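Local coordinates for protein beta-lactamase (Serratia marcescens, PDB 5GWA) that probably hydrolyses the ring of beta-lactam antibiotics to give substituted beta-amino acids, as a class A extended-spectrum beta-lactamase, and is held here with avibactam, at residues L238-F244 against V271-V276; V68-V74 against N95-S101. The contacts are given in a common frame with arbitrary orientation. Residue numbers count along the deposited sequence, not the author numbering.

Interaction 1. Residues L238-F244 against V271-V276; sequences LPNGKHF and VWDYLV. With NA (sodium ion), chain R; SO4 (sulfate ion), chain C.
Apolar contacts alone join 238-244 to 271-276, a worked case of a turn packing on a helix. Opposite the helix, L238-G241 make a type I turn (G241 N to L238 O 3.0 Å), with L238 N to K242 O at 2.7 Å, followed by an Asx turn, N240 OD1 accepting from K242 N at 3.3 Å; H243 and F244 then start a strand. L238 and V276 are the nearest CA pair, 7.0 Å apart. Within the segment, V271 comes first, its CG1 3.9 Å from F244 CE2. The W272 indole (chi1 t) reaches to the turn: CH2 lies 3.6 Å from P239 CD, and CE3 3.9 Å from L238 CD2 and 4.1 Å from F244 CE1, at that ring's edge. L275 (m, t) sets CD1 over the face of F244 (chi1 p), 3.8 Å from the ring centroid, a CH-pi contact. V276 CG1 lies 3.6 Å from P239 CD and 3.8 Å from L238 CD2. H243 points away; NE2 donates to sulfate O3 at 2.6 Å, and its O and E30 bind sodium. The turn joins neighbouring strands 227-237 and 243-253 of the five-stranded antiparallel sheet; the C-terminal helix packs on it as in the alpha/beta domain of class A beta-lactamases.

Interaction 2. Residues V68-V74 against N95-S101; sequences VDKKLFV and NLELSFS. With NA (sodium ion), chain I; NA (sodium ion), chain O.
Six backbone hydrogen bonds tie V68-V74 to N95-S101, showing how a two-stranded antiparallel ribbon can run straight into a helix. L72 and L98 form a hydrogen-bonded pair, L72 N to L98 O and L98 N to L72 O both 2.9 Å; V74 and L96 form the next, V74 N to L96 O 2.8 Å and L96 N to V74 O 3.1 Å. Between them F73 faces E97 as a non-hydrogen-bonded pair (CA-CA 4.4 Å); beyond L72/L98, K71 and S99 make another (CA-CA 3.9 Å), their side chains diverging. The strand axes 71-74 and 96-99 approach to 4.2 Å at 142°. Past the ribbon, the loop carbonyls receive the first helical amides: F100 N to K70 O at 3.0 Å and S101 N to V68 O at 2.9 Å. S99 is the N-cap of that helix. At the other end N95 (phi/psi 49/60) and L96 both face V74, a G1 beta bulge; N95 OD1 accepts from K76 N. This ribbon belongs to the all-alpha domain of the class A fold, and leads into helix 100-109. Sodium ions lie along its outer edge, one 3.0 Å from S99 N and shared with E102, another 2.8 Å from E97 O. L72, V74, L96 and L98 share one face: V74 CG2 meets L98 CD1 at 4.0 Å, and L72 CD2 meets F100 CZ at 3.7 Å. I103 and I118 pack on this face, and F100 meets F122. On the other face, the F73 ring (chi1 t) lies over L96 N, with E97 CG at its edge, 4.2 Å from F73 CD1.

The two contacts mark distant parts of one bilobal enzyme: their centres are 38 Å apart, and their nearest atoms about 22 Å apart without touching. Interaction 2 closes before interaction 1 opens along the chain; interaction 1 belongs to the alpha/beta domain and interaction 2 to the all-alpha domain, as in class A enzymes. The centre of interaction 1 is about 20 Å, and that of interaction 2 about 23 Å, from the centre of the chain. Neither includes a residue of the avibactam pocket, which contains S47, K50, S111, E147 and K215. Helix 100-109, begun in interaction 2, leads on toward S111 and N113, while the strand begun in interaction 1 runs in the same sheet as strand 212-218, which carries K215.

Interaction 1. Residues L238-F244 against V271-V276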
loop_
_atom_site.group_PDB
_atom_site.type_symbol
_atom_site.label_atom_id
_atom_site.label_comp_id
_atom_site.label_asym_id
_atom_site.label_seq_id
_atom_site.Cartn_x
_atom_site.Cartn_y
_atom_site.Cartn_z
ATOM N N LEU A 238 -4.750 -28.342 -15.775
ATOM C CA LEU A 238 -4.162 -28.739 -17.043
ATOM C C LEU A 238 -5.237 -28.826 -18.136
ATOM O O LEU A 238 -6.428 -28.841 -17.835
ATOM C CB LEU A 238 -3.443 -30.081 -16.863
ATOM C CG LEU A 238 -2.158 -30.010 -15.999
ATOM C CD1 LEU A 238 -1.900 -31.357 -15.382
ATOM C CD2 LEU A 238 -0.995 -29.528 -16.834
ATOM N N PRO A 239 -4.806 -28.954 -19.391
ATOM C CA PRO A 239 -5.774 -28.993 -20.476
ATOM C C PRO A 239 -6.690 -30.191 -20.429
ATOM O O PRO A 239 -7.741 -30.161 -21.091
ATOM C CB PRO A 239 -4.892 -29.007 -21.724
ATOM C CG PRO A 239 -3.592 -28.401 -21.280
ATOM C CD PRO A 239 -3.426 -28.948 -19.899
ATOM N N ASN A 240 -6.319 -31.234 -19.682
ATOM C CA ASN A 240 -7.156 -32.405 -19.492
ATOM C C ASN A 240 -7.871 -32.493 -18.159
ATOM O O ASN A 240 -8.352 -33.560 -17.767
ATOM C CB ASN A 240 -6.337 -33.678 -19.717
ATOM C CG ASN A 240 -5.381 -33.957 -18.583
ATOM O OD1 ASN A 240 -5.150 -33.099 -17.735
ATOM N ND2 ASN A 240 -4.913 -35.193 -18.499
ATOM N N GLY A 241 -7.963 -31.358 -17.466
ATOM C CA GLY A 241 -8.787 -31.280 -16.275
ATOM C C GLY A 241 -8.077 -31.681 -14.997
ATOM O O GLY A 241 -8.608 -31.478 -13.911
ATOM N N LYS A 242 -6.913 -32.311 -15.120
ATOM C CA LYS A 242 -6.160 -32.690 -13.951
ATOM C C LYS A 242 -5.533 -31.413 -13.392
ATOM O O LYS A 242 -5.461 -30.391 -14.103
ATOM C CB LYS A 242 -5.063 -33.711 -14.327
ATOM C CG LYS A 242 -5.581 -35.101 -14.703
ATOM C CD LYS A 242 -6.055 -35.869 -13.482
ATOM C CE LYS A 242 -7.090 -36.935 -13.825
ATOM N NZ LYS A 242 -6.474 -38.177 -14.361
ATOM N N HIS A 243 -4.917 -31.537 -12.212
ATOM C CA HIS A 243 -4.402 -30.364 -11.480
ATOM C C HIS A 243 -3.030 -30.606 -10.878
ATOM O O HIS A 243 -2.707 -31.718 -10.505
ATOM C CB HIS A 243 -5.332 -30.012 -10.338
ATOM C CG HIS A 243 -6.749 -29.785 -10.764
ATOM N ND1 HIS A 243 -7.662 -30.813 -10.834
ATOM C CD2 HIS A 243 -7.420 -28.662 -11.110
ATOM C CE1 HIS A 243 -8.828 -30.345 -11.269
ATOM N NE2 HIS A 243 -8.705 -29.043 -11.445
ATOM N N PHE A 244 -2.255 -29.537 -10.739
ATOM C CA PHE A 244 -1.048 -29.603 -9.918
ATOM C C PHE A 244 -0.974 -28.401 -8.985
ATOM O O PHE A 244 -1.347 -27.284 -9.363
ATOM C CB PHE A 244 0.222 -29.776 -10.763
ATOM C CG PHE A 244 0.540 -28.636 -11.702
ATOM C CD1 PHE A 244 -0.012 -28.580 -12.968
ATOM C CD2 PHE A 244 1.496 -27.680 -11.376
ATOM C CE1 PHE A 244 0.267 -27.541 -13.820
ATOM C CE2 PHE A 244 1.828 -26.655 -12.266
ATOM C CZ PHE A 244 1.240 -26.607 -13.507
ATOM N N VAL A 271 7.319 -26.549 -15.788
ATOM C CA VAL A 271 6.552 -27.618 -15.170
ATOM C C VAL A 271 5.313 -27.935 -16.007
ATOM O O VAL A 271 4.989 -29.091 -16.241
ATOM C CB VAL A 271 6.157 -27.250 -13.718
ATOM C CG1 VAL A 271 5.220 -28.268 -13.120
ATOM C CG2 VAL A 271 7.397 -27.103 -12.858
ATOM N N TRP A 272 4.624 -26.885 -16.436
ATOM C CA TRP A 272 3.462 -27.006 -17.311
ATOM C C TRP A 272 3.827 -27.786 -18.580
ATOM O O TRP A 272 3.152 -28.756 -18.919
ATOM C CB TRP A 272 2.932 -25.610 -17.657
ATOM C CG TRP A 272 1.882 -25.586 -18.710
ATOM C CD1 TRP A 272 2.082 -25.515 -20.072
ATOM C CD2 TRP A 272 0.469 -25.608 -18.522
ATOM N NE1 TRP A 272 0.885 -25.483 -20.721
ATOM C CE2 TRP A 272 -0.123 -25.643 -19.803
ATOM C CE3 TRP A 272 -0.360 -25.718 -17.406
ATOM C CZ2 TRP A 272 -1.502 -25.549 -19.982
ATOM C CZ3 TRP A 272 -1.739 -25.683 -17.595
ATOM C CH2 TRP A 272 -2.292 -25.652 -18.877
ATOM N N ASP A 273 4.907 -27.379 -19.244
ATOM C CA ASP A 273 5.309 -28.020 -20.498
ATOM C C ASP A 273 5.574 -29.509 -20.275
ATOM O O ASP A 273 5.163 -30.314 -21.077
ATOM C CB ASP A 273 6.554 -27.342 -21.101
ATOM C CG ASP A 273 6.244 -26.019 -21.765
ATOM O OD1 ASP A 273 5.053 -25.720 -22.037
ATOM O OD2 ASP A 273 7.206 -25.289 -22.074
ATOM N N TYR A 274 6.208 -29.876 -19.161
ATOM C CA TYR A 274 6.455 -31.279 -18.821
ATOM C C TYR A 274 5.162 -32.059 -18.588
ATOM O O TYR A 274 4.953 -33.173 -19.132
ATOM C CB TYR A 274 7.345 -31.371 -17.576
ATOM C CG TYR A 274 7.596 -32.797 -17.147
ATOM C CD1 TYR A 274 8.550 -33.569 -17.791
ATOM C CD2 TYR A 274 6.786 -33.409 -16.197
ATOM C CE1 TYR A 274 8.731 -34.903 -17.451
ATOM C CE2 TYR A 274 6.965 -34.731 -15.848
ATOM C CZ TYR A 274 7.932 -35.477 -16.488
ATOM O OH TYR A 274 8.126 -36.790 -16.124
ATOM N N LEU A 275 4.262 -31.488 -17.802
ATOM C CA LEU A 275 3.048 -32.200 -17.463
ATOM C C LEU A 275 2.066 -32.310 -18.650
ATOM O O LEU A 275 1.281 -33.229 -18.674
ATOM C CB LEU A 275 2.344 -31.577 -16.236
ATOM C CG LEU A 275 3.157 -31.623 -14.951
ATOM C CD1 LEU A 275 2.462 -30.792 -13.878
ATOM C CD2 LEU A 275 3.347 -33.044 -14.458
ATOM N N VAL A 276 2.030 -31.344 -19.561
ATOM C CA VAL A 276 1.109 -31.465 -20.702
ATOM C C VAL A 276 1.610 -32.509 -21.697
ATOM O O VAL A 276 0.821 -33.288 -22.232
ATOM C CB VAL A 276 0.804 -30.127 -21.408
ATOM C CG1 VAL A 276 0.156 -29.137 -20.449
ATOM C CG2 VAL A 276 2.032 -29.547 -22.074
HETATM NA NA NA R . -2.516 -34.636 -11.157
HETATM S S SO4 C . -11.321 -26.231 -12.736
HETATM O O1 SO4 C . -12.576 -26.756 -12.175
HETATM O O2 SO4 C . -11.153 -25.020 -11.941
HETATM O O3 SO4 C . -10.352 -27.310 -12.456
HETATM O O4 SO4 C . -11.579 -26.040 -14.173
#

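Interaction 2. Residues V68-V74 against N95-S101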
loop_
_atom_site.group_PDB
_atom_site.type_symbol
_atom_site.label_atom_id
_atom_site.label_comp_id
_atom_site.label_asym_id
_atom_site.label_seq_id
_atom_site.Cartn_x
_atom_site.Cartn_y
_atom_site.Cartn_z
ATOM N N VAL A 68 -21.223 -16.500 6.070
ATOM C CA VAL A 68 -20.200 -15.630 5.483
ATOM C C VAL A 68 -20.779 -14.273 5.084
ATOM O O VAL A 68 -20.047 -13.322 4.754
ATOM C CB VAL A 68 -19.522 -16.352 4.281
ATOM C CG1 VAL A 68 -20.241 -16.057 2.975
ATOM C CG2 VAL A 68 -18.054 -16.030 4.206
ATOM N N ASP A 69 -22.108 -14.169 5.050
ATOM C CA ASP A 69 -22.747 -12.922 4.765
ATOM C C ASP A 69 -22.962 -12.044 6.011
ATOM O O ASP A 69 -23.444 -10.932 5.882
ATOM C CB ASP A 69 -24.062 -13.164 4.049
ATOM C CG ASP A 69 -23.857 -13.879 2.728
ATOM O OD1 ASP A 69 -22.875 -13.549 2.010
ATOM O OD2 ASP A 69 -24.648 -14.796 2.432
ATOM N N LYS A 70 -22.683 -12.585 7.173
ATOM C CA LYS A 70 -22.682 -11.779 8.391
ATOM C C LYS A 70 -21.548 -10.751 8.311
ATOM O O LYS A 70 -20.612 -10.885 7.502
ATOM C CB LYS A 70 -22.576 -12.622 9.633
ATOM C CG LYS A 70 -23.791 -13.523 9.835
ATOM C CD LYS A 70 -25.073 -12.710 9.963
ATOM C CE LYS A 70 -26.127 -13.470 10.757
ATOM N NZ LYS A 70 -25.596 -13.890 12.088
ATOM N N LYS A 71 -21.719 -9.653 9.038
ATOM C CA LYS A 71 -20.840 -8.485 8.885
ATOM C C LYS A 71 -20.108 -8.084 10.155
ATOM O O LYS A 71 -20.694 -8.046 11.251
ATOM C CB LYS A 71 -21.627 -7.278 8.413
ATOM C CG LYS A 71 -22.334 -7.512 7.084
ATOM C CD LYS A 71 -22.983 -6.253 6.585
ATOM C CE LYS A 71 -23.798 -6.529 5.331
ATOM N NZ LYS A 71 -24.493 -5.330 4.818
ATOM N N LEU A 72 -18.818 -7.785 9.995
ATOM C CA LEU A 72 -18.018 -7.119 10.996
ATOM C C LEU A 72 -18.150 -5.617 10.920
ATOM O O LEU A 72 -18.258 -5.060 9.819
ATOM C CB LEU A 72 -16.546 -7.503 10.834
ATOM C CG LEU A 72 -16.194 -8.976 10.909
ATOM C CD1 LEU A 72 -14.729 -9.227 10.670
ATOM C CD2 LEU A 72 -16.577 -9.517 12.268
ATOM N N PHE A 73 -18.066 -4.934 12.071
ATOM C CA PHE A 73 -17.919 -3.491 12.021
ATOM C C PHE A 73 -16.454 -3.137 11.869
ATOM O O PHE A 73 -15.638 -3.472 12.704
ATOM C CB PHE A 73 -18.490 -2.814 13.288
ATOM C CG PHE A 73 -18.606 -1.312 13.158
ATOM C CD1 PHE A 73 -19.671 -0.760 12.514
ATOM C CD2 PHE A 73 -17.584 -0.487 13.596
ATOM C CE1 PHE A 73 -19.772 0.618 12.354
ATOM C CE2 PHE A 73 -17.675 0.893 13.428
ATOM C CZ PHE A 73 -18.766 1.426 12.818
ATOM N N VAL A 74 -16.103 -2.556 10.723
ATOM C CA VAL A 74 -14.735 -2.194 10.433
ATOM C C VAL A 74 -14.522 -0.736 10.794
ATOM O O VAL A 74 -15.101 0.170 10.179
ATOM C CB VAL A 74 -14.434 -2.455 8.938
ATOM C CG1 VAL A 74 -13.017 -2.000 8.570
ATOM C CG2 VAL A 74 -14.630 -3.945 8.644
ATOM N N ASN A 95 -15.492 2.871 9.390
ATOM C CA ASN A 95 -16.667 2.840 10.267
ATOM C C ASN A 95 -17.916 2.351 9.552
ATOM O O ASN A 95 -18.964 3.010 9.474
ATOM C CB ASN A 95 -16.876 4.217 10.883
ATOM C CG ASN A 95 -15.736 4.622 11.761
ATOM O OD1 ASN A 95 -15.094 3.804 12.396
ATOM N ND2 ASN A 95 -15.496 5.927 11.834
ATOM N N LEU A 96 -17.830 1.124 9.064
ATOM C CA LEU A 96 -18.932 0.526 8.354
ATOM C C LEU A 96 -18.957 -0.985 8.508
ATOM O O LEU A 96 -17.951 -1.583 8.859
ATOM C CB LEU A 96 -18.929 0.924 6.883
ATOM C CG LEU A 96 -18.005 0.168 5.934
ATOM C CD1 LEU A 96 -18.395 0.498 4.490
ATOM C CD2 LEU A 96 -16.537 0.415 6.206
ATOM N N GLU A 97 -20.131 -1.564 8.254
ATOM C CA GLU A 97 -20.338 -2.999 8.343
ATOM C C GLU A 97 -19.919 -3.626 7.024
ATOM O O GLU A 97 -20.455 -3.222 5.990
ATOM C CB GLU A 97 -21.817 -3.269 8.562
ATOM C CG GLU A 97 -22.382 -2.540 9.780
ATOM C CD GLU A 97 -23.892 -2.376 9.742
ATOM O OE1 GLU A 97 -24.553 -2.678 8.713
ATOM O OE2 GLU A 97 -24.459 -2.029 10.787
ATOM N N LEU A 98 -19.034 -4.619 7.074
ATOM C CA LEU A 98 -18.617 -5.381 5.865
ATOM C C LEU A 98 -18.761 -6.879 6.147
ATOM O O LEU A 98 -18.324 -7.367 7.147
ATOM C CB LEU A 98 -17.179 -5.056 5.486
ATOM C CG LEU A 98 -16.910 -3.628 5.019
ATOM C CD1 LEU A 98 -15.424 -3.432 4.780
ATOM C CD2 LEU A 98 -17.683 -3.250 3.796
ATOM N N SER A 99 -19.233 -7.619 5.165
ATOM C CA SER A 99 -19.387 -9.055 5.351
ATOM C C SER A 99 -18.051 -9.759 5.415
ATOM O O SER A 99 -17.063 -9.320 4.800
ATOM C CB SER A 99 -20.217 -9.691 4.227
ATOM O OG SER A 99 -19.583 -9.562 2.935
ATOM N N PHE A 100 -18.033 -10.919 6.050
ATOM C CA PHE A 100 -16.863 -11.773 6.000
ATOM C C PHE A 100 -16.536 -12.056 4.532
ATOM O O PHE A 100 -15.371 -12.119 4.165
ATOM C CB PHE A 100 -17.117 -13.104 6.707
ATOM C CG PHE A 100 -17.273 -12.976 8.168
ATOM C CD1 PHE A 100 -16.176 -12.869 8.998
ATOM C CD2 PHE A 100 -18.551 -13.024 8.750
ATOM C CE1 PHE A 100 -16.321 -12.734 10.366
ATOM C CE2 PHE A 100 -18.691 -12.926 10.108
ATOM C CZ PHE A 100 -17.584 -12.778 10.923
ATOM N N SER A 101 -17.559 -12.348 3.721
ATOM C CA SER A 101 -17.342 -12.591 2.284
ATOM C C SER A 101 -16.535 -11.479 1.602
ATOM O O SER A 101 -15.504 -11.739 0.960
ATOM C CB SER A 101 -18.681 -12.730 1.562
ATOM O OG SER A 101 -18.485 -12.849 0.168
HETATM NA NA NA I . -20.257 -6.296 2.736
HETATM NA NA NA O . -21.622 -3.980 3.568
HETATM O O HOH W 1 -22.455 -7.618 1.908
#